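Local coordinates for protein lipoxygenase (Cyanothece sp., PDB 5EK8) that probably catalyses the addition of molecular oxygen to polyunsaturated fatty acids at a non-heme iron, acting as a 9R-lipoxygenase, at residues 330-333 with 334-337; 630-633 with 634-638. One frame throughout, in Å; residues are numbered along the deposited sequence.

Both contacts are local turns, and they follow one another along the chain without nesting or crossing. Interaction 1 comes first, at residues 330-337, where the edge strand 329-331 of an antiparallel sheet gives way to the long helix 337-377, which carries the iron ligands His359 and His364. Interaction 2, at residues 630-638, folds the loop that joins helix 608-623 to helix 639-647, ending thirty residues before the C-terminal iron ligand Ile668. In each case a type I beta turn is reinforced by a side-chain oxygen accepting one backbone N-H in interaction 1 and two, one weak, in interaction 2. The two centres lie about 50 Å apart, so the turns serve separate parts of the fold.

Interaction 1: residues 330-333 with 334-337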
ATOM      1  N   VAL A 330       4.081  24.631 -27.859  1.00 51.74           N
ATOM      2  CA  VAL A 330       3.446  25.463 -26.840  1.00 48.60           C
ATOM      3  C   VAL A 330       1.957  25.652 -27.120  1.00 48.92           C
ATOM      4  O   VAL A 330       1.561  25.928 -28.254  1.00 51.48           O
ATOM      5  CB  VAL A 330       4.125  26.846 -26.754  1.00 44.93           C
ATOM      6  CG1 VAL A 330       3.508  27.684 -25.653  1.00 45.40           C
ATOM      7  CG2 VAL A 330       5.609  26.682 -26.511  1.00 45.54           C
ATOM      8  N   TYR A 331       1.131  25.509 -26.086  1.00 48.99           N
ATOM      9  CA  TYR A 331      -0.312  25.629 -26.260  1.00 49.83           C
ATOM     10  C   TYR A 331      -0.952  26.505 -25.187  1.00 52.60           C
ATOM     11  O   TYR A 331      -0.752  26.291 -24.000  1.00 53.39           O
ATOM     12  CB  TYR A 331      -0.954  24.238 -26.272  1.00 52.71           C
ATOM     13  CG  TYR A 331      -0.427  23.363 -27.388  1.00 54.55           C
ATOM     14  CD1 TYR A 331      -0.822  23.572 -28.702  1.00 55.39           C
ATOM     15  CD2 TYR A 331       0.481  22.345 -27.129  1.00 55.72           C
ATOM     16  CE1 TYR A 331      -0.332  22.787 -29.728  1.00 56.19           C
ATOM     17  CE2 TYR A 331       0.977  21.553 -28.151  1.00 55.18           C
ATOM     18  CZ  TYR A 331       0.566  21.779 -29.448  1.00 56.48           C
ATOM     19  OH  TYR A 331       1.053  20.996 -30.469  1.00 58.61           O
ATOM     20  N   THR A 332      -1.724  27.495 -25.626  1.00 56.87           N
ATOM     21  CA  THR A 332      -2.421  28.408 -24.726  1.00 58.06           C
ATOM     22  C   THR A 332      -3.930  28.126 -24.750  1.00 58.33           C
ATOM     23  O   THR A 332      -4.418  27.466 -25.669  1.00 55.98           O
ATOM     24  CB  THR A 332      -2.138  29.873 -25.113  1.00 60.64           C
ATOM     25  OG1 THR A 332      -2.701  30.155 -26.403  1.00 64.43           O
ATOM     26  CG2 THR A 332      -0.648  30.117 -25.150  1.00 58.10           C
ATOM     27  N   PRO A 333      -4.679  28.616 -23.742  1.00 60.86           N
ATOM     28  CA  PRO A 333      -6.119  28.322 -23.675  1.00 64.69           C
ATOM     29  C   PRO A 333      -6.957  28.832 -24.850  1.00 66.07           C
ATOM     30  O   PRO A 333      -8.164  28.600 -24.859  1.00 66.86           O
ATOM     31  CB  PRO A 333      -6.554  29.021 -22.384  1.00 63.13           C
ATOM     32  CG  PRO A 333      -5.336  29.045 -21.550  1.00 59.18           C
ATOM     33  CD  PRO A 333      -4.207  29.268 -22.509  1.00 59.32           C
ATOM     34  N   ASN A 334      -6.343  29.510 -25.814  1.00 66.53           N
ATOM     35  CA  ASN A 334      -7.082  29.983 -26.978  1.00 68.10           C
ATOM     36  C   ASN A 334      -6.692  29.235 -28.248  1.00 65.65           C
ATOM     37  O   ASN A 334      -7.069  29.627 -29.351  1.00 70.87           O
ATOM     38  CB  ASN A 334      -6.872  31.485 -27.165  1.00 76.10           C
ATOM     39  CG  ASN A 334      -5.462  31.920 -26.834  1.00 85.95           C
ATOM     40  OD1 ASN A 334      -4.536  31.735 -27.625  1.00 90.25           O
ATOM     41  ND2 ASN A 334      -5.288  32.505 -25.653  1.00 88.60           N
ATOM     42  N   ASP A 335      -5.947  28.148 -28.086  1.00 61.97           N
ATOM     43  CA  ASP A 335      -5.512  27.350 -29.227  1.00 62.98           C
ATOM     44  C   ASP A 335      -6.516  26.243 -29.543  1.00 62.64           C
ATOM     45  O   ASP A 335      -6.209  25.309 -30.285  1.00 63.61           O
ATOM     46  CB  ASP A 335      -4.123  26.757 -28.973  1.00 65.49           C
ATOM     47  CG  ASP A 335      -3.031  27.816 -28.933  1.00 68.44           C
ATOM     48  OD1 ASP A 335      -3.204  28.877 -29.568  1.00 71.52           O
ATOM     49  OD2 ASP A 335      -1.996  27.582 -28.274  1.00 69.19           O
ATOM     50  N   GLY A 336      -7.711  26.356 -28.969  1.00 60.85           N
ATOM     51  CA  GLY A 336      -8.829  25.489 -29.301  1.00 54.55           C
ATOM     52  C   GLY A 336      -8.678  24.005 -29.014  1.00 53.68           C
ATOM     53  O   GLY A 336      -8.461  23.576 -27.871  1.00 55.18           O
ATOM     54  N   GLU A 337      -8.806  23.208 -30.069  1.00 54.52           N
ATOM     55  CA  GLU A 337      -8.809  21.764 -29.908  1.00 57.70           C
ATOM     56  C   GLU A 337      -7.413  21.254 -29.581  1.00 58.60           C
ATOM     57  O   GLU A 337      -7.273  20.221 -28.935  1.00 61.92           O
ATOM     58  CB  GLU A 337      -9.359  21.066 -31.161  1.00 61.50           C
ATOM     59  CG  GLU A 337      -8.347  20.795 -32.264  1.00 65.08           C
ATOM     60  CD  GLU A 337      -8.101  22.003 -33.147  1.00 72.72           C
ATOM     61  OE1 GLU A 337      -8.594  23.102 -32.809  1.00 77.48           O
ATOM     62  OE2 GLU A 337      -7.425  21.849 -34.189  1.00 75.22           O
TER
HETATM   63  O   HOH W   1      -9.463  27.216 -26.793  1.00 48.44           O
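Thr332 and Asp335 are tied together twice across a type I beta turn. The turn bond itself runs from Asp335 N to Thr332 O (2.9 Å). In return, the carboxylate of Asp335 reaches back over the turn, and its OD2 accepts the backbone N-H of Thr332 at 2.7 Å. That second bond is nearly straight, with an N-H...O angle of 172°, although the N-H comes from above the carboxylate plane, 48° out of it. The Asp335 side chain can make it because its CG lies anti to its own carbonyl carbon (chi1 -68°), which swings the acid toward the start of the turn.

A second side-chain bond spans a shorter step. The hydroxyl OG1 of Thr332 donates to the amide oxygen OD1 of Asn334 at 2.7 Å, meeting it from above the amide plane. Both side chains start out between their own backbone N and carbonyl carbon, and this brings hydroxyl and amide together on one side of the turn. Farther round, a water donates to Pro333 O and weakly accepts Gly336 N; positive phi at Gly336 suits a glycine, which is the N-cap of the following helix.

The turn lies at the surface, away from the metal sites. It carries the chain from strand 329-331, paired through backbone hydrogen bonds of Tyr331 with Ile309 of strand 303-313, into helix 337-377, on which Tyr331 packs against Lys338, Trp339 and Ala342 and Pro333 against Trp339.

Interaction 2: residues 630-633 with 634-638; sequences VKNE and DDDVP
This is a local contact round a turn, in the loop between helix 608-623 and helix 639-647, in which the Asn632 side chain bonds to the backbone four and five residues on. The buried Asn632 extends its amide across the bend, its CG anti to the backbone N (chi1 -164°), and OD1 becomes an acceptor for the returning chain. Val637 N donates to Asn632 OD1 at 3.2 Å, tilted 25° from the amide plane; Asp636 N adds a weak bond to the same oxygen at 3.3 Å. Asn632 ND2 donates a hydrogen bond to a water 2.9 Å away, which donates in turn to Val637 O at 3.2 Å. With both amide atoms engaged, its rotation should be fixed.

The backbone forms a type I beta turn from Asn632 to Asp635, closed by Asp635 N on Asn632 O (2.9 Å). Asn632 and Asp635 both have left-handed backbone conformations. The isopropyl group of Val637 lies alongside the amide, the two side chains running in opposite directions.

Glu633 and Asp634 have partners outside the turn: the Glu633 carboxylate accepts hydrogen bonds from Gly627 N (OE1) and Leu628 N (OE2), and Asp634 OD2 is hydrogen-bonded to Tyr626 OH and Ser187 OG. Arg642 of helix 639-647 packs on Asn632 and Val637, and the Glu633 side chain lies about 11 Å from that of the iron ligand Ile668.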
ATOM      1  N   VAL A 630     -14.303   4.746  10.535  1.00 50.22           N
ATOM      2  CA  VAL A 630     -15.564   4.934  11.247  1.00 52.51           C
ATOM      3  C   VAL A 630     -16.302   3.612  11.420  1.00 52.74           C
ATOM      4  O   VAL A 630     -16.687   3.255  12.530  1.00 56.20           O
ATOM      5  CB  VAL A 630     -16.496   5.933  10.525  1.00 52.82           C
ATOM      6  CG1 VAL A 630     -17.804   6.088  11.293  1.00 48.08           C
ATOM      7  CG2 VAL A 630     -15.807   7.280  10.363  1.00 52.21           C
ATOM      8  N   LYS A 631     -16.488   2.891  10.319  1.00 49.88           N
ATOM      9  CA  LYS A 631     -17.207   1.620  10.348  1.00 52.19           C
ATOM     10  C   LYS A 631     -16.520   0.599  11.253  1.00 52.64           C
ATOM     11  O   LYS A 631     -17.191  -0.198  11.913  1.00 51.63           O
ATOM     12  CB  LYS A 631     -17.350   1.054   8.934  1.00 56.16           C
ATOM     13  CG  LYS A 631     -18.391  -0.056   8.810  1.00 62.16           C
ATOM     14  CD  LYS A 631     -18.620  -0.439   7.354  1.00 66.57           C
ATOM     15  CE  LYS A 631     -19.785  -1.400   7.202  1.00 71.89           C
ATOM     16  NZ  LYS A 631     -19.576  -2.668   7.957  1.00 76.39           N
ATOM     17  N   ASN A 632     -15.187   0.643  11.278  1.00 52.43           N
ATOM     18  CA  ASN A 632     -14.365  -0.233  12.116  1.00 49.72           C
ATOM     19  C   ASN A 632     -14.787  -1.698  12.063  1.00 47.52           C
ATOM     20  O   ASN A 632     -14.925  -2.346  13.097  1.00 50.46           O
ATOM     21  CB  ASN A 632     -14.384   0.254  13.570  1.00 51.70           C
ATOM     22  CG  ASN A 632     -13.262  -0.349  14.406  1.00 56.13           C
ATOM     23  OD1 ASN A 632     -12.254  -0.820  13.873  1.00 61.60           O
ATOM     24  ND2 ASN A 632     -13.436  -0.337  15.723  1.00 53.56           N
ATOM     25  N   GLU A 633     -14.970  -2.221  10.857  1.00 44.60           N
ATOM     26  CA  GLU A 633     -15.511  -3.566  10.679  1.00 46.44           C
ATOM     27  C   GLU A 633     -14.652  -4.686  11.286  1.00 51.15           C
ATOM     28  O   GLU A 633     -15.077  -5.841  11.315  1.00 56.82           O
ATOM     29  CB  GLU A 633     -15.740  -3.840   9.188  1.00 47.60           C
ATOM     30  CG  GLU A 633     -14.654  -3.307   8.264  1.00 52.10           C
ATOM     31  CD  GLU A 633     -15.022  -1.979   7.625  1.00 49.84           C
ATOM     32  OE1 GLU A 633     -15.604  -1.990   6.519  1.00 43.95           O
ATOM     33  OE2 GLU A 633     -14.721  -0.926   8.223  1.00 51.80           O
ATOM     34  N   ASP A 634     -13.463  -4.355  11.779  1.00 55.16           N
ATOM     35  CA  ASP A 634     -12.585  -5.360  12.379  1.00 59.26           C
ATOM     36  C   ASP A 634     -12.402  -5.158  13.884  1.00 59.76           C
ATOM     37  O   ASP A 634     -11.722  -5.948  14.538  1.00 59.23           O
ATOM     38  CB  ASP A 634     -11.218  -5.363  11.683  1.00 58.58           C
ATOM     39  CG  ASP A 634     -11.239  -6.098  10.343  1.00 60.70           C
ATOM     40  OD1 ASP A 634     -10.485  -5.695   9.428  1.00 61.94           O
ATOM     41  OD2 ASP A 634     -12.003  -7.080  10.208  1.00 59.15           O
ATOM     42  N   ASP A 635     -13.020  -4.107  14.420  1.00 60.09           N
ATOM     43  CA  ASP A 635     -12.975  -3.797  15.852  1.00 62.71           C
ATOM     44  C   ASP A 635     -11.548  -3.797  16.406  1.00 59.98           C
ATOM     45  O   ASP A 635     -11.269  -4.402  17.443  1.00 60.78           O
ATOM     46  CB  ASP A 635     -13.842  -4.783  16.649  1.00 66.19           C
ATOM     47  CG  ASP A 635     -15.309  -4.749  16.235  1.00 69.82           C
ATOM     48  OD1 ASP A 635     -15.980  -3.717  16.473  1.00 68.87           O
ATOM     49  OD2 ASP A 635     -15.789  -5.762  15.674  1.00 70.19           O
ATOM     50  N   ASP A 636     -10.653  -3.106  15.714  1.00 54.36           N
ATOM     51  CA  ASP A 636      -9.254  -3.072  16.111  1.00 55.39           C
ATOM     52  C   ASP A 636      -8.701  -1.654  16.057  1.00 53.53           C
ATOM     53  O   ASP A 636      -7.562  -1.412  16.457  1.00 53.80           O
ATOM     54  CB  ASP A 636      -8.430  -3.989  15.217  1.00 54.49           C
ATOM     55  CG  ASP A 636      -8.450  -3.552  13.772  1.00 57.32           C
ATOM     56  OD1 ASP A 636      -7.587  -4.015  13.005  1.00 56.47           O
ATOM     57  OD2 ASP A 636      -9.330  -2.746  13.400  1.00 62.45           O
ATOM     58  N   VAL A 637      -9.507  -0.730  15.543  1.00 52.24           N
ATOM     59  CA  VAL A 637      -9.136   0.679  15.509  1.00 52.03           C
ATOM     60  C   VAL A 637      -9.349   1.297  16.885  1.00 58.24           C
ATOM     61  O   VAL A 637     -10.488   1.382  17.356  1.00 62.66           O
ATOM     62  CB  VAL A 637      -9.953   1.462  14.463  1.00 43.57           C
ATOM     63  CG1 VAL A 637      -9.584   2.932  14.491  1.00 35.85           C
ATOM     64  CG2 VAL A 637      -9.740   0.887  13.076  1.00 42.71           C
ATOM     65  N   PRO A 638      -8.250   1.713  17.540  1.00 58.90           N
ATOM     66  CA  PRO A 638      -8.288   2.329  18.871  1.00 61.83           C
ATOM     67  C   PRO A 638      -9.311   3.458  18.941  1.00 65.69           C
ATOM     68  O   PRO A 638      -9.338   4.323  18.066  1.00 67.08           O
ATOM     69  CB  PRO A 638      -6.864   2.853  19.051  1.00 65.14           C
ATOM     70  CG  PRO A 638      -6.033   1.934  18.222  1.00 64.56           C
ATOM     71  CD  PRO A 638      -6.875   1.607  17.024  1.00 60.94           C
TER
HETATM   72  O   HOH W   2     -12.374  -1.100  18.260  1.00 58.45           O